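Local coordinates for capsular polysaccharide export system protein KpsC (Thermosulfurimonas dismutans, PDB 6MGB), which probably transfers Kdo from CMP-Kdo, as a beta-Kdo 2,4-transferase, in building the glycolipid on which Gram-negative capsules are carried, at residues L122-I133 / L289-L299; G39-G50 / W65-D74. All coordinates share one frame; numbering follows the deposited sequence.

Contact 1 of 2, residues L122-I133 / L289-L299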
# COMPACT_ATOMS: atom_id res chain seq x y z
N LEU A 122 3.80 -22.09 -3.38
CA LEU A 122 3.49 -20.70 -3.07
C LEU A 122 2.34 -20.19 -3.93
O LEU A 122 1.42 -19.54 -3.42
CB LEU A 122 4.73 -19.82 -3.27
CG LEU A 122 4.46 -18.33 -3.01
CD1 LEU A 122 4.27 -18.06 -1.53
CD2 LEU A 122 5.57 -17.47 -3.58
N MET A 123 2.39 -20.47 -5.23
CA MET A 123 1.34 -19.98 -6.12
C MET A 123 -0.02 -20.56 -5.75
O MET A 123 -1.04 -19.89 -5.94
CB MET A 123 1.70 -20.30 -7.57
CG MET A 123 3.02 -19.71 -8.03
SD MET A 123 3.12 -17.91 -7.83
CE MET A 123 1.85 -17.38 -8.97
N ASP A 124 -0.05 -21.78 -5.21
CA ASP A 124 -1.31 -22.32 -4.70
C ASP A 124 -1.79 -21.52 -3.50
O ASP A 124 -2.98 -21.18 -3.41
CB ASP A 124 -1.15 -23.79 -4.34
CG ASP A 124 -1.02 -24.69 -5.55
OD1 ASP A 124 -0.28 -25.69 -5.48
OD2 ASP A 124 -1.65 -24.38 -6.59
N GLN A 125 -0.89 -21.21 -2.56
CA GLN A 125 -1.26 -20.35 -1.45
C GLN A 125 -1.78 -19.01 -1.94
O GLN A 125 -2.79 -18.50 -1.44
CB GLN A 125 -0.06 -20.13 -0.52
CG GLN A 125 0.39 -21.38 0.22
CD GLN A 125 1.50 -21.09 1.21
OE1 GLN A 125 1.97 -19.95 1.32
NE2 GLN A 125 1.92 -22.11 1.95
N ALA A 126 -1.11 -18.41 -2.93
CA ALA A 126 -1.53 -17.12 -3.45
C ALA A 126 -2.95 -17.18 -4.01
O ALA A 126 -3.76 -16.28 -3.77
CB ALA A 126 -0.55 -16.62 -4.51
N GLU A 127 -3.26 -18.24 -4.77
CA GLU A 127 -4.61 -18.41 -5.28
C GLU A 127 -5.62 -18.47 -4.14
O GLU A 127 -6.68 -17.84 -4.20
CB GLU A 127 -4.70 -19.68 -6.13
CG GLU A 127 -3.99 -19.59 -7.47
CD GLU A 127 -4.18 -20.83 -8.31
OE1 GLU A 127 -4.95 -21.72 -7.89
OE2 GLU A 127 -3.57 -20.92 -9.40
N ARG A 128 -5.30 -19.23 -3.09
CA ARG A 128 -6.22 -19.36 -1.96
C ARG A 128 -6.44 -18.02 -1.28
O ARG A 128 -7.58 -17.63 -1.00
CB ARG A 128 -5.67 -20.39 -0.97
CG ARG A 128 -6.06 -21.83 -1.29
CD ARG A 128 -4.91 -22.78 -1.02
NE ARG A 128 -4.34 -22.61 0.32
CZ ARG A 128 -3.17 -23.11 0.71
NH1 ARG A 128 -2.43 -23.82 -0.13
NH2 ARG A 128 -2.74 -22.91 1.95
N ALA A 129 -5.36 -17.30 -0.98
CA ALA A 129 -5.48 -16.03 -0.29
C ALA A 129 -6.24 -15.01 -1.14
O ALA A 129 -7.07 -14.26 -0.63
CB ALA A 129 -4.10 -15.50 0.08
N LEU A 130 -5.96 -14.98 -2.44
CA LEU A 130 -6.64 -14.03 -3.32
C LEU A 130 -8.14 -14.30 -3.36
O LEU A 130 -8.94 -13.36 -3.30
CB LEU A 130 -6.03 -14.10 -4.72
CG LEU A 130 -6.62 -13.17 -5.78
CD1 LEU A 130 -6.48 -11.70 -5.38
CD2 LEU A 130 -5.94 -13.41 -7.12
N LYS A 131 -8.53 -15.57 -3.46
CA LYS A 131 -9.96 -15.89 -3.48
C LYS A 131 -10.63 -15.47 -2.18
O LYS A 131 -11.73 -14.90 -2.20
CB LYS A 131 -10.16 -17.39 -3.72
CG LYS A 131 -11.62 -17.82 -3.67
CD LYS A 131 -11.80 -19.29 -4.01
CE LYS A 131 -13.22 -19.75 -3.71
NZ LYS A 131 -14.24 -18.88 -4.35
N LEU A 132 -10.00 -15.73 -1.04
CA LEU A 132 -10.58 -15.35 0.24
C LEU A 132 -10.75 -13.84 0.34
O LEU A 132 -11.78 -13.35 0.81
CB LEU A 132 -9.72 -15.86 1.39
CG LEU A 132 -9.80 -17.37 1.69
CD1 LEU A 132 -8.66 -17.80 2.60
CD2 LEU A 132 -11.14 -17.72 2.32
N ILE A 133 -9.75 -13.08 -0.11
CA ILE A 133 -9.83 -11.62 -0.05
C ILE A 133 -10.95 -11.11 -0.94
O ILE A 133 -11.70 -10.20 -0.56
CB ILE A 133 -8.47 -11.00 -0.42
CG1 ILE A 133 -7.45 -11.26 0.69
CG2 ILE A 133 -8.60 -9.51 -0.69
CD1 ILE A 133 -6.02 -10.94 0.32
N LEU A 289 -0.94 -11.06 -12.59
CA LEU A 289 -1.57 -10.55 -11.38
C LEU A 289 -1.30 -11.48 -10.21
O LEU A 289 -0.95 -11.03 -9.11
CB LEU A 289 -3.08 -10.39 -11.61
CG LEU A 289 -3.92 -9.74 -10.51
CD1 LEU A 289 -4.27 -10.70 -9.38
CD2 LEU A 289 -3.23 -8.49 -9.94
N LEU A 290 -1.44 -12.79 -10.42
CA LEU A 290 -1.20 -13.74 -9.33
C LEU A 290 0.23 -13.64 -8.83
O LEU A 290 0.47 -13.68 -7.62
CB LEU A 290 -1.52 -15.16 -9.80
CG LEU A 290 -1.53 -16.23 -8.71
CD1 LEU A 290 -2.64 -15.97 -7.71
CD2 LEU A 290 -1.67 -17.61 -9.31
N GLU A 291 1.19 -13.51 -9.74
CA GLU A 291 2.59 -13.39 -9.33
C GLU A 291 2.83 -12.10 -8.56
O GLU A 291 3.49 -12.10 -7.51
CB GLU A 291 3.51 -13.47 -10.54
CG GLU A 291 3.61 -14.86 -11.16
CD GLU A 291 4.41 -14.87 -12.45
OE1 GLU A 291 4.56 -13.79 -13.07
OE2 GLU A 291 4.88 -15.95 -12.84
N LEU A 292 2.30 -10.99 -9.06
CA LEU A 292 2.43 -9.71 -8.36
C LEU A 292 1.81 -9.79 -6.98
O LEU A 292 2.40 -9.34 -5.99
CB LEU A 292 1.78 -8.61 -9.20
CG LEU A 292 1.75 -7.19 -8.61
CD1 LEU A 292 3.13 -6.76 -8.15
CD2 LEU A 292 1.22 -6.23 -9.66
N PHE A 293 0.61 -10.36 -6.89
CA PHE A 293 -0.06 -10.50 -5.60
C PHE A 293 0.74 -11.39 -4.65
O PHE A 293 0.87 -11.08 -3.46
CB PHE A 293 -1.46 -11.07 -5.81
CG PHE A 293 -2.16 -11.47 -4.54
CD1 PHE A 293 -2.83 -10.52 -3.78
CD2 PHE A 293 -2.16 -12.79 -4.12
CE1 PHE A 293 -3.47 -10.89 -2.61
CE2 PHE A 293 -2.80 -13.15 -2.95
CZ PHE A 293 -3.46 -12.21 -2.20
N ALA A 294 1.29 -12.49 -5.16
CA ALA A 294 2.04 -13.41 -4.30
C ALA A 294 3.23 -12.70 -3.65
O ALA A 294 3.43 -12.80 -2.44
CB ALA A 294 2.52 -14.61 -5.12
N ALA A 295 4.02 -11.98 -4.44
CA ALA A 295 5.16 -11.27 -3.88
C ALA A 295 4.72 -10.14 -2.96
O ALA A 295 5.25 -9.98 -1.86
CB ALA A 295 6.04 -10.73 -5.01
N ALA A 296 3.74 -9.35 -3.40
CA ALA A 296 3.40 -8.12 -2.68
C ALA A 296 2.67 -8.41 -1.38
O ALA A 296 2.91 -7.74 -0.37
CB ALA A 296 2.57 -7.20 -3.58
N TYR A 297 1.76 -9.38 -1.38
CA TYR A 297 0.90 -9.62 -0.22
C TYR A 297 1.33 -10.83 0.61
O TYR A 297 1.12 -10.82 1.83
CB TYR A 297 -0.56 -9.80 -0.67
CG TYR A 297 -1.35 -8.50 -0.76
CD1 TYR A 297 -0.85 -7.41 -1.47
CD2 TYR A 297 -2.59 -8.37 -0.16
CE1 TYR A 297 -1.56 -6.23 -1.56
CE2 TYR A 297 -3.32 -7.19 -0.25
CZ TYR A 297 -2.80 -6.13 -0.95
OH TYR A 297 -3.50 -4.95 -1.05
N LEU A 298 1.92 -11.86 0.01
CA LEU A 298 2.32 -13.03 0.79
C LEU A 298 3.77 -12.94 1.28
O LEU A 298 4.03 -13.16 2.46
CB LEU A 298 2.13 -14.31 -0.04
CG LEU A 298 0.77 -14.99 0.11
CD1 LEU A 298 -0.33 -14.19 -0.57
CD2 LEU A 298 0.82 -16.41 -0.44
N LEU A 299 4.71 -12.62 0.39
CA LEU A 299 6.13 -12.66 0.73
C LEU A 299 6.63 -11.37 1.37
O LEU A 299 7.42 -11.41 2.32
CB LEU A 299 6.96 -12.95 -0.52
CG LEU A 299 6.63 -14.23 -1.30
CD1 LEU A 299 7.66 -14.45 -2.39
CD2 LEU A 299 6.56 -15.44 -0.38
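Segment 122-133 of helix 120-135 and helix 289-299 pack almost at right angles (86° between the segments), the segment axes 9.3 Å apart at closest approach, where A126 faces A294 and the two CB atoms meet at 3.7 Å. With methyls at the crossing point the backbones come close, and larger side chains interlock around them. A126 is a knob among L290, F293, A294 and L298; in return L290, F293 and L298 each enter a hole on segment 122-133.

L290 reaches between M123 and E127 with its CG anti to the backbone N (chi1 -171°). M123, bent at chi2 and chi3, curls its methyl over this leucine, CE lying 3.5 Å from L290 CD2, while E127 CG touches L290 CD2 at 3.6 Å. The ring of F293 takes the next hole. L130 CB sits over one face in a CH-pi contact, 4.2 Å from the F293 ring centroid and 25° off its normal, whereas I133 CD1 meets the ring edge in its plane, 3.8 Å from F293 CZ. Beyond the crossing, L298 CD2 lies 3.7 Å from A126 N and also touches Q125 CB. L122 and L299 reach toward each other tip to tip, L122 CD1 standing 3.7 Å from L299 CD2. Helix 289-299 widens into a pi-type turn at 294-299, where A294 O accepts from both L298 N and L299 N. No hydrogen bond joins the helices.

M255 of helix 248-255 also touches L130, I133 and F293, and Y297 makes a weak hydrogen bond through OH to Q248, a CMP-binding residue. The arrangement is a near-orthogonal helix pair with knobs-into-holes packing, one helix of which borders the nucleotide site of this GT-B-clan transferase.

Contact 2 of 2, residues G39-G50 / W65-D74; sequences GPEGLSAVAGWG and WRLPYLALED
W65, which ends helix 53-65 of a right-handed beta-alpha-beta unit, lays one indole face on the G39-P40 backbone and proline ring: P40 CD stands over the five-membered ring, 3.8 Å from its centroid and 2° off the normal, and G39 CA lies over the six-membered ring. L43 CD1 and V46 CG2 approach the same indole obliquely. Replacing W65 by an alanine is likely to open a gap against P40 and L43 and let the P40-L43 turn shift. At the other end, W49 has CG anti to the backbone N (chi1 -168°), which turns its indole along the second strand: one face receives L72 O and E73 CA, the latter in a CH-pi contact, while D74 OD1 meets the ring edge, 3.2 Å from W49 CH2, with ring and carboxylate planes 72° apart.

Between these tryptophans runs the parallel strand pair of the unit, 45-49 and 69-74. V46 N donates to P68 O (3.0 Å) and V46 O accepts from L70 N (2.8 Å); G48 N to L70 O and L72 N to G48 O continue the alternation. A47 packs with L70 and L72 on one sheet face; V46 and Y69 lie on the other, against A58 of helix 53-65. Y69 OH comes within 3.3 Å of G48 CA, a position where a side chain would clash with the hydroxyl. D74 OD2 is salt-bridged to R78, and E73 OE1 is hydrogen-bonded to Y100. Past the last strand bond, one water accepts from G50 N at 3.0 Å and donates to L72 O and E73 OE1; a second joins G50 O to Y69 OH.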
# COMPACT_ATOMS: atom_id res chain seq x y z
N GLY A 39 26.11 5.44 18.90
CA GLY A 39 27.03 5.02 17.87
C GLY A 39 26.58 3.73 17.22
O GLY A 39 25.61 3.09 17.64
N PRO A 40 27.30 3.31 16.17
CA PRO A 40 26.89 2.10 15.45
C PRO A 40 27.30 0.80 16.11
O PRO A 40 26.66 -0.23 15.87
CB PRO A 40 27.59 2.25 14.10
CG PRO A 40 28.83 3.03 14.42
CD PRO A 40 28.45 3.96 15.54
N GLU A 41 28.35 0.82 16.93
CA GLU A 41 28.84 -0.41 17.55
C GLU A 41 27.71 -1.17 18.22
O GLU A 41 26.92 -0.60 18.99
CB GLU A 41 29.93 -0.07 18.57
CG GLU A 41 30.56 -1.29 19.22
CD GLU A 41 31.58 -0.92 20.28
OE1 GLU A 41 31.18 -0.32 21.30
OE2 GLU A 41 32.77 -1.21 20.08
N GLY A 42 27.62 -2.46 17.92
CA GLY A 42 26.63 -3.33 18.52
C GLY A 42 25.28 -3.35 17.83
O GLY A 42 24.41 -4.11 18.26
N LEU A 43 25.08 -2.55 16.79
CA LEU A 43 23.81 -2.49 16.09
C LEU A 43 23.84 -3.33 14.83
O LEU A 43 24.88 -3.47 14.18
CB LEU A 43 23.45 -1.04 15.72
CG LEU A 43 23.31 -0.04 16.86
CD1 LEU A 43 23.00 1.33 16.29
CD2 LEU A 43 22.23 -0.47 17.83
N SER A 44 22.68 -3.89 14.48
CA SER A 44 22.53 -4.62 13.23
C SER A 44 21.82 -3.82 12.15
O SER A 44 21.77 -4.27 11.00
CB SER A 44 21.78 -5.94 13.46
OG SER A 44 20.47 -5.71 13.95
N ALA A 45 21.27 -2.65 12.48
CA ALA A 45 20.58 -1.81 11.51
C ALA A 45 20.00 -0.61 12.25
O ALA A 45 20.04 -0.52 13.48
CB ALA A 45 19.46 -2.55 10.78
N VAL A 46 19.47 0.32 11.46
CA VAL A 46 18.68 1.44 11.94
C VAL A 46 17.38 1.44 11.15
O VAL A 46 17.34 1.04 9.98
CB VAL A 46 19.42 2.79 11.77
CG1 VAL A 46 18.58 3.94 12.31
CG2 VAL A 46 20.77 2.75 12.46
N ALA A 47 16.30 1.90 11.78
CA ALA A 47 14.99 1.88 11.15
C ALA A 47 14.27 3.20 11.36
O ALA A 47 14.53 3.92 12.33
CB ALA A 47 14.13 0.73 11.70
N GLY A 48 13.36 3.51 10.44
CA GLY A 48 12.54 4.70 10.54
C GLY A 48 11.22 4.49 9.84
O GLY A 48 11.03 3.52 9.10
N TRP A 49 10.30 5.42 10.07
CA TRP A 49 8.92 5.31 9.60
C TRP A 49 8.64 6.45 8.62
O TRP A 49 8.55 7.61 9.02
CB TRP A 49 7.94 5.36 10.77
CG TRP A 49 6.55 4.98 10.39
CD1 TRP A 49 5.63 5.75 9.75
CD2 TRP A 49 5.91 3.72 10.65
NE1 TRP A 49 4.46 5.05 9.58
CE2 TRP A 49 4.60 3.81 10.12
CE3 TRP A 49 6.31 2.54 11.26
CZ2 TRP A 49 3.70 2.75 10.20
CZ3 TRP A 49 5.42 1.49 11.34
CH2 TRP A 49 4.12 1.60 10.81
N GLY A 50 8.48 6.10 7.34
CA GLY A 50 8.17 7.10 6.35
C GLY A 50 9.30 8.09 6.16
O GLY A 50 10.49 7.75 6.25
N TRP A 65 26.89 5.61 9.40
CA TRP A 65 27.44 4.46 10.09
C TRP A 65 27.63 3.25 9.20
O TRP A 65 28.15 2.23 9.67
CB TRP A 65 26.52 4.09 11.26
CG TRP A 65 26.42 5.15 12.31
CD1 TRP A 65 27.24 6.24 12.47
CD2 TRP A 65 25.44 5.24 13.35
NE1 TRP A 65 26.83 6.99 13.54
CE2 TRP A 65 25.73 6.40 14.10
CE3 TRP A 65 24.34 4.46 13.72
CZ2 TRP A 65 24.96 6.79 15.20
CZ3 TRP A 65 23.58 4.85 14.81
CH2 TRP A 65 23.89 6.00 15.54
N ARG A 66 27.24 3.33 7.93
CA ARG A 66 27.29 2.18 7.03
C ARG A 66 26.55 0.99 7.62
O ARG A 66 27.06 -0.13 7.69
CB ARG A 66 28.74 1.82 6.69
CG ARG A 66 29.46 2.87 5.86
CD ARG A 66 30.75 2.33 5.27
NE ARG A 66 30.51 1.16 4.43
CZ ARG A 66 30.17 1.20 3.15
NH1 ARG A 66 30.03 2.37 2.53
NH2 ARG A 66 29.97 0.07 2.48
N LEU A 67 25.33 1.26 8.07
CA LEU A 67 24.42 0.22 8.54
C LEU A 67 23.20 0.15 7.62
O LEU A 67 22.82 1.15 7.00
CB LEU A 67 23.93 0.49 9.97
CG LEU A 67 24.92 0.23 11.11
CD1 LEU A 67 24.33 0.71 12.43
CD2 LEU A 67 25.29 -1.24 11.19
N PRO A 68 22.57 -1.02 7.50
CA PRO A 68 21.33 -1.09 6.72
C PRO A 68 20.26 -0.21 7.32
O PRO A 68 20.15 -0.07 8.54
CB PRO A 68 20.95 -2.58 6.79
CG PRO A 68 22.21 -3.28 7.18
CD PRO A 68 22.96 -2.33 8.04
N TYR A 69 19.46 0.41 6.45
CA TYR A 69 18.30 1.19 6.87
C TYR A 69 17.04 0.39 6.57
O TYR A 69 16.79 0.03 5.41
CB TYR A 69 18.23 2.55 6.18
CG TYR A 69 16.96 3.29 6.51
CD1 TYR A 69 16.81 3.94 7.72
CD2 TYR A 69 15.89 3.31 5.62
CE1 TYR A 69 15.65 4.61 8.04
CE2 TYR A 69 14.72 3.97 5.93
CZ TYR A 69 14.60 4.62 7.14
OH TYR A 69 13.44 5.28 7.46
N LEU A 70 16.25 0.11 7.61
CA LEU A 70 15.00 -0.62 7.47
C LEU A 70 13.86 0.39 7.37
O LEU A 70 13.55 1.08 8.34
CB LEU A 70 14.79 -1.56 8.66
CG LEU A 70 15.95 -2.49 9.02
CD1 LEU A 70 15.53 -3.45 10.11
CD2 LEU A 70 16.44 -3.25 7.80
N ALA A 71 13.24 0.46 6.20
CA ALA A 71 12.05 1.29 6.01
C ALA A 71 10.83 0.53 6.51
O ALA A 71 10.52 -0.56 6.01
CB ALA A 71 11.88 1.65 4.53
N LEU A 72 10.13 1.09 7.49
CA LEU A 72 8.97 0.46 8.10
C LEU A 72 7.69 1.17 7.65
O LEU A 72 7.64 2.40 7.59
CB LEU A 72 9.06 0.50 9.63
CG LEU A 72 10.39 0.05 10.24
CD1 LEU A 72 10.37 0.21 11.75
CD2 LEU A 72 10.71 -1.39 9.86
N GLU A 73 6.67 0.38 7.33
CA GLU A 73 5.36 0.90 6.96
C GLU A 73 4.30 -0.09 7.41
O GLU A 73 4.59 -1.25 7.70
CB GLU A 73 5.24 1.14 5.45
CG GLU A 73 6.29 2.06 4.82
CD GLU A 73 6.03 3.53 5.08
OE1 GLU A 73 6.93 4.36 4.78
OE2 GLU A 73 4.93 3.87 5.57
N ASP A 74 3.06 0.38 7.47
CA ASP A 74 1.94 -0.52 7.67
C ASP A 74 1.87 -1.52 6.53
O ASP A 74 2.18 -1.20 5.38
CB ASP A 74 0.62 0.25 7.77
CG ASP A 74 0.50 1.04 9.06
OD1 ASP A 74 1.12 0.63 10.06
OD2 ASP A 74 -0.21 2.06 9.06
O HOH W 1 11.44 5.26 5.58
O HOH W 2 9.18 3.71 5.67

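In the fold
From the N terminus, contact 2 comes first: it closes the short loop filled by helix 53-65 and joins two neighbouring parallel strands of the seven-stranded mixed sheet. Contact 1 opens later, at helix 120-135, and closes at helix 289-299 only after the chain has traversed the whole six-stranded parallel sheet. The two are therefore in series, neither nesting nor crossing. The centres of contact 1 and contact 2 lie about 29 Å apart; the nearest atoms of contact 1 and contact 2 are about 9 Å apart. Contact 1 brings the chain back just before strands 302-305 and 310-312 complete the mixed sheet. Both approach the CMP site: Y297 lies about 6 Å and D74 about 9 Å, side chain to nucleotide.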